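Local coordinates for C-type lectin domain family 4 member F (Mus musculus, PDB 6JJJ), which acts as a Kupffer cell C-type lectin receptor with an affinity for galactose and fucose and could be involved in endocytosis, at residues Phe31-Trp45 and Glu67-Trp81. Residues are numbered along the deposited sequence; the frame is centred on the assembly and turned at random.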
# COMPACT_ATOMS: atom_id res chain seq x y z
N PHE A 31 -1.02 12.23 1.34
CA PHE A 31 -1.12 13.32 2.31
C PHE A 31 -2.14 14.33 1.81
O PHE A 31 -1.96 14.91 0.74
CB PHE A 31 0.24 13.99 2.53
CG PHE A 31 0.17 15.22 3.39
CD1 PHE A 31 0.22 15.11 4.77
CD2 PHE A 31 0.05 16.47 2.82
CE1 PHE A 31 0.15 16.24 5.57
CE2 PHE A 31 -0.01 17.60 3.61
CZ PHE A 31 0.03 17.49 4.99
N ASN A 32 -3.21 14.52 2.58
CA ASN A 32 -4.19 15.58 2.38
C ASN A 32 -4.55 15.78 0.90
O ASN A 32 -4.37 16.85 0.32
CB ASN A 32 -3.71 16.89 3.00
CG ASN A 32 -4.05 17.01 4.47
OD1 ASN A 32 -5.00 16.39 4.95
ND2 ASN A 32 -3.28 17.81 5.21
N GLY A 33 -5.06 14.71 0.30
CA GLY A 33 -5.66 14.74 -1.01
C GLY A 33 -4.73 14.34 -2.15
O GLY A 33 -5.21 13.80 -3.15
N ASN A 34 -3.44 14.59 -2.01
CA ASN A 34 -2.48 14.30 -3.07
C ASN A 34 -1.56 13.15 -2.68
O ASN A 34 -1.43 12.80 -1.50
CB ASN A 34 -1.66 15.55 -3.41
CG ASN A 34 -2.52 16.72 -3.86
OD1 ASN A 34 -3.02 16.74 -4.99
ND2 ASN A 34 -2.72 17.69 -2.98
N PHE A 35 -0.93 12.57 -3.69
CA PHE A 35 0.10 11.56 -3.50
C PHE A 35 1.47 12.17 -3.78
O PHE A 35 1.64 12.94 -4.74
CB PHE A 35 -0.13 10.35 -4.41
CG PHE A 35 -1.18 9.41 -3.90
CD1 PHE A 35 -0.87 8.44 -2.96
CD2 PHE A 35 -2.48 9.48 -4.38
CE1 PHE A 35 -1.84 7.57 -2.49
CE2 PHE A 35 -3.46 8.61 -3.92
CZ PHE A 35 -3.13 7.66 -2.97
N TYR A 36 2.44 11.85 -2.93
CA TYR A 36 3.79 12.37 -3.03
C TYR A 36 4.78 11.23 -3.22
O TYR A 36 4.62 10.16 -2.62
CB TYR A 36 4.17 13.18 -1.79
CG TYR A 36 3.29 14.39 -1.55
CD1 TYR A 36 2.03 14.26 -0.99
CD2 TYR A 36 3.74 15.66 -1.87
CE1 TYR A 36 1.23 15.36 -0.77
CE2 TYR A 36 2.95 16.77 -1.65
CZ TYR A 36 1.70 16.62 -1.10
OH TYR A 36 0.93 17.73 -0.89
N TYR A 37 5.78 11.46 -4.06
CA TYR A 37 6.84 10.49 -4.31
C TYR A 37 8.19 11.12 -3.98
O TYR A 37 8.57 12.12 -4.60
CB TYR A 37 6.82 10.01 -5.76
CG TYR A 37 7.96 9.09 -6.12
CD1 TYR A 37 7.86 7.71 -5.92
CD2 TYR A 37 9.13 9.59 -6.65
CE1 TYR A 37 8.91 6.87 -6.25
CE2 TYR A 37 10.18 8.76 -6.98
CZ TYR A 37 10.07 7.40 -6.78
OH TYR A 37 11.12 6.57 -7.11
N PHE A 38 8.91 10.53 -3.03
CA PHE A 38 10.24 10.98 -2.66
C PHE A 38 11.26 10.08 -3.35
O PHE A 38 11.29 8.87 -3.12
CB PHE A 38 10.41 10.96 -1.14
CG PHE A 38 9.45 11.88 -0.43
CD1 PHE A 38 8.16 11.47 -0.17
CD2 PHE A 38 9.84 13.15 -0.04
CE1 PHE A 38 7.26 12.31 0.47
CE2 PHE A 38 8.95 13.99 0.60
CZ PHE A 38 7.66 13.57 0.86
N SER A 39 12.07 10.68 -4.22
CA SER A 39 12.89 9.89 -5.13
C SER A 39 14.00 9.17 -4.38
O SER A 39 14.43 9.57 -3.29
CB SER A 39 13.48 10.77 -6.23
OG SER A 39 14.41 11.70 -5.70
N ARG A 40 14.46 8.06 -4.97
CA ARG A 40 15.60 7.32 -4.46
C ARG A 40 16.89 7.62 -5.22
O ARG A 40 17.98 7.37 -4.69
CB ARG A 40 15.31 5.81 -4.52
CG ARG A 40 15.11 5.24 -5.91
CD ARG A 40 14.61 3.80 -5.86
NE ARG A 40 13.21 3.67 -6.25
CZ ARG A 40 12.79 3.50 -7.50
NH1 ARG A 40 13.67 3.44 -8.49
NH2 ARG A 40 11.49 3.40 -7.76
N ASP A 41 16.78 8.17 -6.43
CA ASP A 41 17.92 8.63 -7.22
C ASP A 41 18.03 10.14 -7.10
O ASP A 41 17.15 10.81 -6.54
CB ASP A 41 17.75 8.20 -8.68
CG ASP A 41 19.04 8.27 -9.47
OD1 ASP A 41 20.11 8.53 -8.88
OD2 ASP A 41 18.99 8.07 -10.70
N LYS A 42 19.12 10.69 -7.63
CA LYS A 42 19.34 12.13 -7.66
C LYS A 42 19.59 12.56 -9.09
O LYS A 42 20.42 11.96 -9.79
CB LYS A 42 20.53 12.52 -6.77
CG LYS A 42 21.86 11.94 -7.21
CD LYS A 42 23.00 12.37 -6.28
CE LYS A 42 22.84 11.80 -4.88
NZ LYS A 42 22.10 12.72 -3.96
N LYS A 43 18.89 13.60 -9.53
CA LYS A 43 18.97 14.05 -10.91
C LYS A 43 18.83 15.56 -10.95
O LYS A 43 18.41 16.18 -9.96
CB LYS A 43 17.88 13.39 -11.77
CG LYS A 43 17.93 11.87 -11.80
CD LYS A 43 16.77 11.30 -12.62
CE LYS A 43 16.76 9.78 -12.59
NZ LYS A 43 15.63 9.22 -13.39
N PRO A 44 19.17 16.19 -12.09
CA PRO A 44 18.97 17.64 -12.22
C PRO A 44 17.51 18.05 -12.13
O PRO A 44 16.62 17.19 -12.07
CB PRO A 44 19.55 17.96 -13.60
CG PRO A 44 20.51 16.86 -13.88
CD PRO A 44 19.93 15.63 -13.22
N TRP A 45 17.25 19.36 -12.14
CA TRP A 45 15.89 19.84 -11.94
C TRP A 45 14.97 19.45 -13.10
O TRP A 45 13.87 18.95 -12.88
CB TRP A 45 15.89 21.36 -11.76
CG TRP A 45 14.58 21.89 -11.28
CD1 TRP A 45 14.21 22.10 -9.98
CD2 TRP A 45 13.46 22.27 -12.08
NE1 TRP A 45 12.92 22.59 -9.93
CE2 TRP A 45 12.44 22.70 -11.21
CE3 TRP A 45 13.22 22.28 -13.46
CZ2 TRP A 45 11.21 23.14 -11.68
CZ3 TRP A 45 12.00 22.72 -13.92
CH2 TRP A 45 11.00 23.15 -13.03
N GLU A 67 1.42 21.52 4.78
CA GLU A 67 1.95 20.70 3.70
C GLU A 67 3.47 20.69 3.72
O GLU A 67 4.09 19.63 3.59
CB GLU A 67 1.44 21.22 2.35
CG GLU A 67 2.03 20.49 1.16
CD GLU A 67 1.30 20.80 -0.13
OE1 GLU A 67 0.54 21.80 -0.16
OE2 GLU A 67 1.48 20.06 -1.12
N GLN A 68 4.09 21.86 3.88
CA GLN A 68 5.55 21.93 3.92
C GLN A 68 6.10 21.08 5.06
O GLN A 68 7.15 20.44 4.92
CB GLN A 68 6.02 23.38 4.06
CG GLN A 68 7.53 23.50 4.23
CD GLN A 68 8.13 24.69 3.50
OE1 GLN A 68 7.43 25.44 2.81
NE2 GLN A 68 9.45 24.86 3.63
N ALA A 69 5.40 21.06 6.20
CA ALA A 69 5.85 20.23 7.31
C ALA A 69 5.94 18.77 6.88
O ALA A 69 6.96 18.11 7.11
CB ALA A 69 4.89 20.38 8.50
N PHE A 70 4.90 18.27 6.21
CA PHE A 70 4.92 16.90 5.71
C PHE A 70 6.20 16.64 4.91
O PHE A 70 6.90 15.65 5.15
CB PHE A 70 3.69 16.64 4.84
CG PHE A 70 3.75 15.35 4.10
CD1 PHE A 70 3.64 14.14 4.77
CD2 PHE A 70 3.92 15.33 2.73
CE1 PHE A 70 3.69 12.95 4.09
CE2 PHE A 70 3.98 14.14 2.04
CZ PHE A 70 3.86 12.94 2.72
N LEU A 71 6.52 17.52 3.97
CA LEU A 71 7.76 17.40 3.22
C LEU A 71 8.96 17.38 4.16
O LEU A 71 9.76 16.45 4.15
CB LEU A 71 7.89 18.55 2.22
CG LEU A 71 7.07 18.50 0.92
CD1 LEU A 71 7.46 17.29 0.07
CD2 LEU A 71 5.58 18.51 1.21
N VAL A 72 9.08 18.42 5.00
CA VAL A 72 10.28 18.60 5.82
C VAL A 72 10.58 17.34 6.62
O VAL A 72 11.72 16.86 6.64
CB VAL A 72 10.13 19.83 6.73
CG1 VAL A 72 11.22 19.85 7.78
CG2 VAL A 72 10.16 21.11 5.90
N GLN A 73 9.57 16.78 7.30
CA GLN A 73 9.85 15.62 8.14
C GLN A 73 10.12 14.36 7.32
O GLN A 73 10.73 13.42 7.83
CB GLN A 73 8.71 15.33 9.11
CG GLN A 73 7.59 16.35 9.16
CD GLN A 73 6.72 16.20 10.39
OE1 GLN A 73 5.60 15.71 10.32
NE2 GLN A 73 7.24 16.63 11.53
N THR A 74 9.67 14.32 6.07
CA THR A 74 10.05 13.25 5.15
C THR A 74 11.37 13.56 4.45
O THR A 74 12.05 12.63 3.99
CB THR A 74 8.97 13.02 4.10
OG1 THR A 74 7.70 12.87 4.75
CG2 THR A 74 9.27 11.76 3.30
N THR A 75 11.74 14.83 4.35
CA THR A 75 13.00 15.25 3.75
C THR A 75 13.96 15.88 4.75
O THR A 75 14.99 16.44 4.34
CB THR A 75 12.73 16.23 2.61
OG1 THR A 75 13.96 16.54 1.93
CG2 THR A 75 12.13 17.52 3.14
N SER A 76 13.65 15.84 6.04
CA SER A 76 14.59 16.31 7.05
C SER A 76 15.93 15.62 6.85
O SER A 76 15.99 14.41 6.65
CB SER A 76 14.05 16.05 8.45
OG SER A 76 14.78 16.81 9.41
N SER A 77 17.00 16.41 6.89
CA SER A 77 18.35 15.92 6.58
C SER A 77 18.45 15.52 5.11
O SER A 77 19.04 14.50 4.77
CB SER A 77 18.73 14.75 7.48
OG SER A 77 18.76 15.14 8.85
N GLY A 78 17.86 16.33 4.23
CA GLY A 78 17.90 16.06 2.81
C GLY A 78 17.40 17.21 1.96
O GLY A 78 16.34 17.78 2.24
N ASP A 79 18.16 17.56 0.92
CA ASP A 79 17.77 18.62 -0.00
C ASP A 79 17.04 18.00 -1.19
O ASP A 79 17.60 17.16 -1.90
CB ASP A 79 19.00 19.40 -0.48
CG ASP A 79 19.90 19.83 0.67
OD1 ASP A 79 19.80 19.22 1.76
OD2 ASP A 79 20.69 20.78 0.49
N HIS A 80 15.79 18.41 -1.39
CA HIS A 80 14.93 17.85 -2.42
C HIS A 80 14.43 18.96 -3.34
O HIS A 80 13.87 19.95 -2.87
CB HIS A 80 13.70 17.15 -1.83
CG HIS A 80 13.92 15.72 -1.43
ND1 HIS A 80 14.62 14.83 -2.21
CD2 HIS A 80 13.48 15.02 -0.36
CE1 HIS A 80 14.62 13.64 -1.63
NE2 HIS A 80 13.95 13.73 -0.50
N TRP A 81 14.61 18.77 -4.64
CA TRP A 81 14.06 19.71 -5.61
C TRP A 81 12.56 19.90 -5.39
O TRP A 81 11.90 19.02 -4.84
CB TRP A 81 14.27 19.21 -7.04
CG TRP A 81 15.62 19.42 -7.61
CD1 TRP A 81 16.39 18.49 -8.24
CD2 TRP A 81 16.36 20.64 -7.63
NE1 TRP A 81 17.57 19.06 -8.65
CE2 TRP A 81 17.58 20.38 -8.29
CE3 TRP A 81 16.11 21.94 -7.16
CZ2 TRP A 81 18.55 21.36 -8.48
CZ3 TRP A 81 17.08 22.91 -7.35
CH2 TRP A 81 18.28 22.61 -8.00
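E67 meets Y36 in the C-type lectin fold, where helix 65-75 packs against strand 34-38, the axes of 34-38 and 67-75 crossing at -27°. The extended glutamate chain, CG anti to the backbone N (chi1 176°), carries OE2 to the ring edge of Y36, whose OH donates a hydrogen bond to it, modelled too short for its length to be trusted; K149 forms a salt bridge with the same oxygen. One turn on, F70 enters an aromatic cluster with F31, Y36 and F38. It lies on F31 as an offset stack, planes 11° apart, each CB over the other's ring, while its edge turns to the face of Y36 (F70 CE2 to Y36 CD1, 3.6 Å). R40 of a neighbouring subunit packs against F70. L71 CD1 then reaches F38 CE2 at 3.7 Å. T74 sets its methyl squarely over F38, CG2 3.3 Å from the ring centroid; T74 OG1 and N hydrogen-bond to F70 O from opposite faces of its plane, consistent with a fixed methyl. Past the turn, H80 lies beside F38. W81 receives the edge of W45 on its face, W45 CD1 to W81 CE3 being 3.4 Å. W81 NE1 also donates a weak hydrogen bond to K43 O (3.3 Å).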